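PDB 1PP7: 39 kDa initiator binding protein from Trichomonas vaginalis, which binds the initiator element of core promoters through this N-terminal domain, and so probably helps to direct the start of transcription. Local coordinates for residues 65-70 with 85-90; 36-41 with 74-79. One frame throughout, in Å; residues are numbered along the deposited sequence.

Interaction 1. Residues 65-70 with 85-90; sequences FKMKKK and VNLRDL. With nucleotides of chain B; nucleotides of chain A.
The guanidinium of Arg-88 is laid against the DNA backbone: O5' of DG4 of chain B sits over one face, offset toward the rim, while NH2 lies beside OP1 of the same phosphate. That NH2-OP1 approach is very short, so its exact geometry is doubtful. A second flat group, the Asn-86 amide, offers its ND2 to OP2 of DT7 of chain A at 2.9 Å, with an N-H...O angle of 156°. From helix 80-89 Leu-87 points into the core, toward strand 65-67. Its CD1 meets CE of Met-67 tip to tip at 3.9 Å, and CD2 of Leu-87 is 4.1 Å from the same methyl. Lys-69 passes CD1 of Leu-87 with its CD, also at 3.9 Å. A bend at chi3 (-80°) then carries its NZ to OD1 of Asn-84 and, by a weak hydrogen bond of 3.0 Å, to OP2 of DA3 of chain B. Val-85 sets CG1 3.6 Å from C7, the thymine methyl of DT7 of chain A, a base contact of the kind made by a recognition helix. Leu-87 also packs on Phe-34 of helix 34-45 and, like Met-67, on Trp-105 of strand 102-106, which pairs with strand 65-67.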
# COMPACT_ATOMS: atom_id res chain seq x y z
N PHE C 65 -9.59 -3.43 0.74
CA PHE C 65 -8.90 -2.36 1.46
C PHE C 65 -9.23 -1.07 0.74
O PHE C 65 -9.68 -1.07 -0.40
CB PHE C 65 -7.35 -2.56 1.52
CG PHE C 65 -6.65 -2.61 0.16
CD1 PHE C 65 -6.54 -3.83 -0.56
CD2 PHE C 65 -5.98 -1.48 -0.33
CE1 PHE C 65 -5.79 -3.93 -1.72
CE2 PHE C 65 -5.21 -1.56 -1.50
CZ PHE C 65 -5.11 -2.79 -2.20
N LYS C 66 -9.03 0.03 1.43
CA LYS C 66 -9.27 1.32 0.85
C LYS C 66 -7.99 2.03 1.05
O LYS C 66 -7.23 1.67 1.96
CB LYS C 66 -10.39 2.05 1.57
CG LYS C 66 -10.23 2.18 3.11
CD LYS C 66 -11.24 3.23 3.59
CE LYS C 66 -11.69 3.02 5.05
NZ LYS C 66 -12.47 4.23 5.62
N MET C 67 -7.75 3.05 0.23
CA MET C 67 -6.52 3.79 0.36
C MET C 67 -6.67 5.15 -0.27
O MET C 67 -7.64 5.39 -0.98
CB MET C 67 -5.34 3.03 -0.32
CG MET C 67 -5.28 3.12 -1.85
SD MET C 67 -3.76 2.27 -2.53
CE MET C 67 -4.43 0.96 -3.41
N LYS C 68 -5.73 6.04 0.05
CA LYS C 68 -5.65 7.35 -0.56
C LYS C 68 -4.37 7.19 -1.43
O LYS C 68 -3.25 7.27 -0.93
CB LYS C 68 -5.50 8.41 0.52
CG LYS C 68 -6.78 8.70 1.28
CD LYS C 68 -6.73 10.06 1.95
CE LYS C 68 -8.05 10.36 2.69
NZ LYS C 68 -8.29 11.78 3.12
N LYS C 69 -4.52 6.95 -2.72
CA LYS C 69 -3.33 6.73 -3.55
C LYS C 69 -2.31 7.86 -3.45
O LYS C 69 -1.11 7.62 -3.40
CB LYS C 69 -3.71 6.48 -5.00
CG LYS C 69 -4.56 5.27 -5.10
CD LYS C 69 -4.76 4.84 -6.50
CE LYS C 69 -5.84 5.67 -7.17
NZ LYS C 69 -5.73 5.50 -8.64
N LYS C 70 -2.80 9.08 -3.41
CA LYS C 70 -1.93 10.22 -3.31
C LYS C 70 -0.89 10.04 -2.16
O LYS C 70 0.29 10.26 -2.38
CB LYS C 70 -2.79 11.48 -3.13
CG LYS C 70 -2.06 12.78 -3.42
CD LYS C 70 -3.01 13.78 -4.06
CE LYS C 70 -2.33 15.14 -4.27
NZ LYS C 70 -3.26 16.18 -4.86
N VAL C 85 -0.18 2.59 -12.48
CA VAL C 85 0.32 1.62 -13.42
C VAL C 85 0.57 0.24 -12.70
O VAL C 85 0.21 -0.83 -13.24
CB VAL C 85 1.61 2.18 -14.10
CG1 VAL C 85 2.46 1.07 -14.66
CG2 VAL C 85 1.23 3.14 -15.26
N ASN C 86 1.17 0.27 -11.50
CA ASN C 86 1.41 -0.95 -10.75
C ASN C 86 0.10 -1.68 -10.33
O ASN C 86 0.06 -2.94 -10.36
CB ASN C 86 2.24 -0.65 -9.48
CG ASN C 86 3.72 -0.33 -9.79
OD1 ASN C 86 4.23 -0.55 -10.92
ND2 ASN C 86 4.39 0.20 -8.79
N LEU C 87 -0.93 -0.92 -9.91
CA LEU C 87 -2.20 -1.55 -9.51
C LEU C 87 -2.80 -2.26 -10.76
O LEU C 87 -3.19 -3.46 -10.70
CB LEU C 87 -3.19 -0.51 -8.95
CG LEU C 87 -2.69 0.22 -7.68
CD1 LEU C 87 -3.71 1.16 -7.26
CD2 LEU C 87 -2.42 -0.70 -6.57
N ARG C 88 -2.82 -1.53 -11.87
CA ARG C 88 -3.27 -2.01 -13.16
C ARG C 88 -2.54 -3.29 -13.58
O ARG C 88 -3.17 -4.35 -13.73
CB ARG C 88 -3.10 -0.89 -14.23
CG ARG C 88 -2.79 -1.35 -15.71
CD ARG C 88 -3.90 -0.92 -16.66
NE ARG C 88 -5.05 -0.48 -15.86
CZ ARG C 88 -6.31 -0.37 -16.29
NH1 ARG C 88 -6.63 -0.68 -17.56
NH2 ARG C 88 -7.26 0.07 -15.44
N ASP C 89 -1.22 -3.22 -13.71
CA ASP C 89 -0.44 -4.38 -14.18
C ASP C 89 -0.33 -5.55 -13.24
O ASP C 89 -0.03 -6.65 -13.66
CB ASP C 89 0.96 -3.95 -14.63
CG ASP C 89 0.91 -2.75 -15.64
OD1 ASP C 89 1.98 -2.08 -15.82
OD2 ASP C 89 -0.18 -2.48 -16.24
N LEU C 90 -0.58 -5.33 -11.95
CA LEU C 90 -0.52 -6.45 -11.01
C LEU C 90 -1.90 -7.03 -10.66
O LEU C 90 -2.04 -7.85 -9.75
CB LEU C 90 0.29 -6.05 -9.77
CG LEU C 90 1.75 -5.71 -10.15
CD1 LEU C 90 2.58 -5.38 -8.97
CD2 LEU C 90 2.36 -6.91 -10.84
P DG B 4 -6.49 3.11 -14.27
OP1 DG B 4 -7.45 2.01 -13.93
OP2 DG B 4 -5.16 3.17 -13.63
O5' DG B 4 -6.28 3.09 -15.84
C5' DG B 4 -7.38 3.40 -16.69
C4' DG B 4 -6.89 3.72 -18.08
O4' DG B 4 -6.30 5.04 -18.11
C3' DG B 4 -5.81 2.76 -18.58
O3' DG B 4 -6.08 2.50 -19.96
C2' DG B 4 -4.53 3.54 -18.32
C1' DG B 4 -4.97 4.99 -18.55
N9 DG B 4 -4.22 6.05 -17.88
C8 DG B 4 -3.93 6.20 -16.53
N7 DG B 4 -3.23 7.29 -16.26
C5 DG B 4 -3.05 7.89 -17.51
C6 DG B 4 -2.37 9.09 -17.88
O6 DG B 4 -1.81 9.90 -17.14
N1 DG B 4 -2.41 9.30 -19.26
C2 DG B 4 -3.04 8.47 -20.18
N2 DG B 4 -2.99 8.81 -21.49
N3 DG B 4 -3.68 7.35 -19.84
C4 DG B 4 -3.65 7.13 -18.52
P DA B 3 -8.90 7.51 -9.45
OP1 DA B 3 -9.99 6.58 -9.03
OP2 DA B 3 -7.71 7.74 -8.59
O5' DA B 3 -8.35 7.03 -10.86
C5' DA B 3 -9.23 6.40 -11.78
C4' DA B 3 -8.49 6.12 -13.06
O4' DA B 3 -8.04 7.35 -13.69
C3' DA B 3 -7.23 5.24 -12.96
O3' DA B 3 -7.30 4.47 -14.13
C2' DA B 3 -6.11 6.23 -13.13
C1' DA B 3 -6.73 7.13 -14.17
N9 DA B 3 -6.08 8.42 -14.43
C8 DA B 3 -5.44 9.28 -13.55
N7 DA B 3 -4.92 10.35 -14.14
C5 DA B 3 -5.23 10.17 -15.48
C6 DA B 3 -4.94 10.94 -16.64
N6 DA B 3 -4.25 12.09 -16.61
N1 DA B 3 -5.39 10.47 -17.83
C2 DA B 3 -6.09 9.31 -17.86
N3 DA B 3 -6.43 8.51 -16.84
C4 DA B 3 -5.96 9.00 -15.67
P DT A 7 8.62 0.85 -8.73
OP1 DT A 7 9.71 0.99 -7.70
OP2 DT A 7 7.18 0.99 -8.34
O5' DT A 7 8.87 1.94 -9.85
C5' DT A 7 10.21 2.33 -10.14
C4' DT A 7 10.21 3.45 -11.15
O4' DT A 7 10.06 2.93 -12.49
C3' DT A 7 9.14 4.52 -10.95
O3' DT A 7 9.77 5.79 -10.83
C2' DT A 7 8.30 4.41 -12.21
C1' DT A 7 9.28 3.83 -13.22
N1 DT A 7 8.68 3.09 -14.34
C2 DT A 7 9.16 3.39 -15.60
O2 DT A 7 10.03 4.23 -15.77
N3 DT A 7 8.57 2.68 -16.64
C4 DT A 7 7.56 1.72 -16.53
O4 DT A 7 7.11 1.15 -17.55
C5 DT A 7 7.10 1.47 -15.15
C7 DT A 7 6.02 0.46 -14.91
C6 DT A 7 7.67 2.16 -14.15

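Interaction 2. Residues 36-41 with 74-79; sequences RKLHML and LVMGIK. With ZN (zinc ion), chain I; nucleotides of chain A.
Met-76 pushes its CE methyl against helix 34-45, 3.9 Å from CB of Lys-37 and equally far from the backbone N of Leu-38. CG of Leu-38 is a looser 4.5 Å from that methyl. The Met-76 side chain is extended to SD and bends at chi3 (131°), which turns CE onto the helix backbone. One turn further along helix 34-45, Leu-41 crosses Val-75, CD1 to CG2, at 3.9 Å. Leu-22 of helix 16-23 touches both Lys-37 and Met-76, while Leu-57 packs on Leu-38 and Leu-41. Of the Lys-37 side chain only CB lies against Met-76; the rest leads away and delivers NZ to the carbonyl oxygens of Arg-24 and Ser-32. Helix 69-76 ends at Gly-77 in a Schellman motif, and the short connection to helix 80-89 makes the turn of a helix-turn-helix, in keeping with the winged-helix layout of this DNA-binding domain. At the end of that turn Lys-79, the N-cap residue of helix 80-89, gives its backbone N to OP2 of DT8 of chain A at 2.8 Å, with an N-H...O angle of 164°, and its CG also lies against this phosphate. Away from the seam, His-39 binds a zinc ion through ND1 at 2.1 Å, with a water at 2.3 Å from the metal. NE2 of His-39 bonds to O of Thr-111, so both ring nitrogens are engaged, and Phe-110 meets the ring edge-to-face.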
# COMPACT_ATOMS: atom_id res chain seq x y z
N ARG C 36 3.83 -7.28 -2.14
CA ARG C 36 4.26 -7.53 -0.78
C ARG C 36 4.66 -6.26 -0.07
O ARG C 36 4.64 -6.20 1.17
CB ARG C 36 5.38 -8.55 -0.71
CG ARG C 36 4.91 -9.94 -1.06
CD ARG C 36 5.91 -10.91 -0.56
NE ARG C 36 5.72 -12.27 -1.03
CZ ARG C 36 6.53 -13.24 -0.64
NH1 ARG C 36 7.53 -12.91 0.19
NH2 ARG C 36 6.32 -14.52 -1.00
N LYS C 37 5.04 -5.25 -0.84
CA LYS C 37 5.30 -3.97 -0.21
C LYS C 37 3.91 -3.43 0.23
O LYS C 37 3.75 -2.99 1.37
CB LYS C 37 5.98 -2.99 -1.17
CG LYS C 37 7.38 -3.45 -1.51
CD LYS C 37 7.95 -2.73 -2.70
CE LYS C 37 9.43 -2.49 -2.51
NZ LYS C 37 10.16 -2.07 -3.78
N LEU C 38 2.90 -3.49 -0.64
CA LEU C 38 1.59 -3.00 -0.25
C LEU C 38 1.14 -3.79 0.95
O LEU C 38 0.65 -3.22 1.92
CB LEU C 38 0.53 -3.21 -1.34
CG LEU C 38 -0.22 -1.96 -1.82
CD1 LEU C 38 -1.48 -2.37 -2.59
CD2 LEU C 38 -0.52 -1.05 -0.62
N HIS C 39 1.36 -5.10 0.89
CA HIS C 39 0.92 -5.99 1.93
C HIS C 39 1.60 -5.74 3.25
O HIS C 39 0.93 -5.71 4.31
CB HIS C 39 1.03 -7.47 1.51
CG HIS C 39 0.06 -8.37 2.21
ND1 HIS C 39 0.38 -9.04 3.38
CD2 HIS C 39 -1.26 -8.59 1.99
CE1 HIS C 39 -0.71 -9.63 3.85
NE2 HIS C 39 -1.72 -9.38 3.03
N MET C 40 2.92 -5.55 3.24
CA MET C 40 3.58 -5.28 4.53
C MET C 40 3.10 -3.95 5.07
O MET C 40 3.06 -3.78 6.25
CB MET C 40 5.08 -5.16 4.38
CG MET C 40 5.71 -6.44 3.95
SD MET C 40 7.50 -6.22 3.70
CE MET C 40 7.74 -6.59 1.87
N LEU C 41 2.76 -3.01 4.20
CA LEU C 41 2.36 -1.68 4.61
C LEU C 41 1.02 -1.76 5.32
O LEU C 41 0.85 -1.28 6.40
CB LEU C 41 2.21 -0.78 3.39
CG LEU C 41 2.91 0.56 3.49
CD1 LEU C 41 2.08 1.65 2.85
CD2 LEU C 41 3.15 0.87 4.95
N LEU C 74 3.25 8.50 -2.01
CA LEU C 74 4.33 9.20 -1.30
C LEU C 74 5.16 8.33 -0.40
O LEU C 74 6.37 8.18 -0.63
CB LEU C 74 3.82 10.37 -0.42
CG LEU C 74 3.30 11.57 -1.19
CD1 LEU C 74 2.60 12.56 -0.25
CD2 LEU C 74 4.44 12.22 -1.87
N VAL C 75 4.53 7.73 0.61
CA VAL C 75 5.29 6.88 1.53
C VAL C 75 6.07 5.76 0.80
O VAL C 75 7.06 5.24 1.32
CB VAL C 75 4.38 6.27 2.62
CG1 VAL C 75 3.45 7.32 3.17
CG2 VAL C 75 3.55 5.20 2.08
N MET C 76 5.64 5.42 -0.42
CA MET C 76 6.28 4.36 -1.19
C MET C 76 7.38 4.83 -2.10
O MET C 76 8.18 4.01 -2.61
CB MET C 76 5.27 3.64 -2.04
CG MET C 76 4.41 2.71 -1.28
SD MET C 76 3.55 1.75 -2.52
CE MET C 76 3.77 0.11 -1.99
N GLY C 77 7.43 6.15 -2.27
CA GLY C 77 8.44 6.76 -3.11
C GLY C 77 8.19 6.65 -4.61
O GLY C 77 9.14 6.53 -5.38
N ILE C 78 6.94 6.68 -5.05
CA ILE C 78 6.67 6.57 -6.48
C ILE C 78 5.64 7.58 -6.86
O ILE C 78 4.80 7.95 -6.05
CB ILE C 78 6.23 5.12 -6.89
CG1 ILE C 78 4.88 4.76 -6.21
CG2 ILE C 78 7.37 4.10 -6.51
CD1 ILE C 78 4.46 3.29 -6.28
N LYS C 79 5.72 8.08 -8.09
CA LYS C 79 4.72 9.05 -8.56
C LYS C 79 3.30 8.43 -8.53
O LYS C 79 3.16 7.20 -8.62
CB LYS C 79 5.02 9.45 -10.01
CG LYS C 79 6.44 9.82 -10.32
CD LYS C 79 6.67 11.31 -10.17
CE LYS C 79 6.94 11.70 -8.70
NZ LYS C 79 8.35 11.40 -8.25
ZN ZN I . 2.19 -9.70 4.10
P DT A 8 8.93 7.09 -10.33
OP1 DT A 8 9.89 7.75 -9.42
OP2 DT A 8 7.56 6.85 -9.87
O5' DT A 8 8.84 7.82 -11.72
C5' DT A 8 10.02 7.86 -12.50
C4' DT A 8 9.78 8.54 -13.81
O4' DT A 8 9.37 7.54 -14.74
C3' DT A 8 8.70 9.60 -13.82
O3' DT A 8 9.23 10.82 -14.33
C2' DT A 8 7.66 9.07 -14.77
C1' DT A 8 8.39 8.05 -15.59
N1 DT A 8 7.59 6.91 -16.07
C2 DT A 8 7.68 6.57 -17.42
O2 DT A 8 8.43 7.10 -18.18
N3 DT A 8 6.87 5.54 -17.82
C4 DT A 8 6.05 4.77 -17.02
O4 DT A 8 5.43 3.82 -17.52
C5 DT A 8 6.03 5.15 -15.60
C7 DT A 8 5.19 4.36 -14.64
C6 DT A 8 6.78 6.20 -15.22
O HOH W 1 2.77 -8.74 6.12

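Overall arrangement
Both contacts are buried and apolar where the protein segments meet, and both draw on helix 69-76: interaction 1 uses its start, interaction 2 its end. Their centres lie 10 Å apart and they join into one core, with CZ of Phe-65 3.7 Å from CD1 of Leu-38. A second junction, Asn-86 with Ile-78, lies nearer the DNA. Interaction 1 ties the sheet and the start of helix 69-76 to helix 80-89, probably the recognition helix, whose side chains reach phosphates and a thymine methyl. Interaction 2 joins two helices, meets a phosphate through one backbone N-H bond, and carries a zinc site on its far side.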